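Local coordinates for protein cytochrome P450 (PDB 2RFB) that binds heme b and probably acts as a cytochrome P450 monooxygenase, inserting one atom of molecular oxygen into its substrates, at residues Asp20-His23 with Val24-Asp28. Residues are numbered along the deposited sequence; the frame is centred on the assembly and turned at random.
Sequences DVKH and VLMND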
# COMPACT_ATOMS: atom_id res chain seq x y z
N ASP A 20 -3.68 18.97 10.04
CA ASP A 20 -5.10 18.67 9.91
C ASP A 20 -5.30 17.24 9.44
O ASP A 20 -6.19 16.54 9.93
CB ASP A 20 -5.77 19.65 8.97
CG ASP A 20 -5.85 21.02 9.53
OD1 ASP A 20 -5.87 21.18 10.78
OD2 ASP A 20 -5.90 21.96 8.72
N VAL A 21 -4.49 16.78 8.48
CA VAL A 21 -4.57 15.39 8.04
C VAL A 21 -4.39 14.48 9.25
O VAL A 21 -5.22 13.62 9.52
CB VAL A 21 -3.56 15.06 6.89
CG1 VAL A 21 -3.54 13.56 6.58
CG2 VAL A 21 -3.93 15.84 5.58
N LYS A 22 -3.35 14.74 10.03
CA LYS A 22 -3.06 13.99 11.27
C LYS A 22 -4.16 14.05 12.33
O LYS A 22 -4.47 13.02 12.95
CB LYS A 22 -1.78 14.51 11.88
CG LYS A 22 -1.25 13.67 12.96
CD LYS A 22 0.14 14.14 13.21
CE LYS A 22 0.71 13.50 14.37
NZ LYS A 22 1.58 14.53 15.01
N HIS A 23 -4.73 15.25 12.54
CA HIS A 23 -5.83 15.40 13.46
C HIS A 23 -6.96 14.46 13.00
O HIS A 23 -7.49 13.64 13.76
CB HIS A 23 -6.33 16.84 13.47
CG HIS A 23 -7.56 17.04 14.30
ND1 HIS A 23 -8.81 17.25 13.74
CD2 HIS A 23 -7.75 17.01 15.64
CE1 HIS A 23 -9.70 17.37 14.71
NE2 HIS A 23 -9.09 17.24 15.87
N VAL A 24 -7.32 14.55 11.73
CA VAL A 24 -8.40 13.71 11.24
C VAL A 24 -8.06 12.22 11.46
O VAL A 24 -8.80 11.52 12.11
CB VAL A 24 -8.75 14.02 9.73
CG1 VAL A 24 -9.50 12.86 9.09
CG2 VAL A 24 -9.51 15.34 9.63
N LEU A 25 -6.94 11.75 10.94
CA LEU A 25 -6.62 10.30 11.06
C LEU A 25 -6.44 9.85 12.51
O LEU A 25 -6.74 8.73 12.83
CB LEU A 25 -5.39 9.91 10.22
CG LEU A 25 -5.53 10.18 8.73
CD1 LEU A 25 -4.24 9.94 7.98
CD2 LEU A 25 -6.61 9.22 8.25
N MET A 26 -5.90 10.69 13.37
CA MET A 26 -5.70 10.27 14.78
C MET A 26 -7.03 10.26 15.56
O MET A 26 -7.10 9.72 16.68
CB MET A 26 -4.74 11.22 15.50
CG MET A 26 -3.27 11.12 15.09
SD MET A 26 -2.50 9.58 15.66
CE MET A 26 -2.55 9.65 17.41
N ASN A 27 -8.08 10.88 15.01
CA ASN A 27 -9.37 10.95 15.74
C ASN A 27 -10.41 10.02 15.04
O ASN A 27 -11.43 10.45 14.48
CB ASN A 27 -9.83 12.40 15.97
CG ASN A 27 -8.98 13.15 17.02
OD1 ASN A 27 -9.25 13.12 18.22
ND2 ASN A 27 -7.98 13.88 16.56
N ASP A 28 -10.09 8.73 15.08
CA ASP A 28 -10.93 7.64 14.59
C ASP A 28 -12.37 7.63 15.12
O ASP A 28 -13.26 7.29 14.36
CB ASP A 28 -10.24 6.31 14.87
CG ASP A 28 -9.90 6.15 16.32
OD1 ASP A 28 -8.89 6.69 16.77
OD2 ASP A 28 -10.69 5.52 17.05
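N27 and H23 meet where helix 18-26 ends, and together they illustrate how a side chain can reinforce a carbonyl as regular backbone bonding weakens. The amide nitrogen ND2 of N27 donates to the carbonyl oxygen O of H23 over 2.9 Å, almost straight at 171°, with that oxygen lying close to the plane of the N27 amide. The backbone N of N27 reaches the same O of H23 only weakly, at 3.1 Å and a bent angle, and also bonds O of V24. With CG of N27 beside its own backbone N (chi1 -71°), the amide is carried back toward the last turn. There ND2 of N27 also comes to 3.3 Å from CD2 of H23, the ring and amide planes being inclined by 47°.

Regular alpha-helical bonds precede this ending: V24 N to D20 O, L25 N to V21 O and M26 N to K22 O. N27 then leaves helical backbone angles.

Side-chain contacts follow the i to i+4 spacing. CG1 of V21 lies 3.9 Å from CD1 of L25, the two side chains running alongside each other on the buried face. On a more open flank, the aliphatic stem of K22 lies alongside M26.

The helix follows strand 12-15 of a small P450 sheet and packs on its neighbour, strand 256-259, through V21 and V24. V21 and L25 meet helix 261-264; V24, with D20 and H23 at the margin, touches I246 of strand 244-246. L25 also touches the heme-binding R238, and its side chain comes within about 4 Å of the heme, nearest atoms.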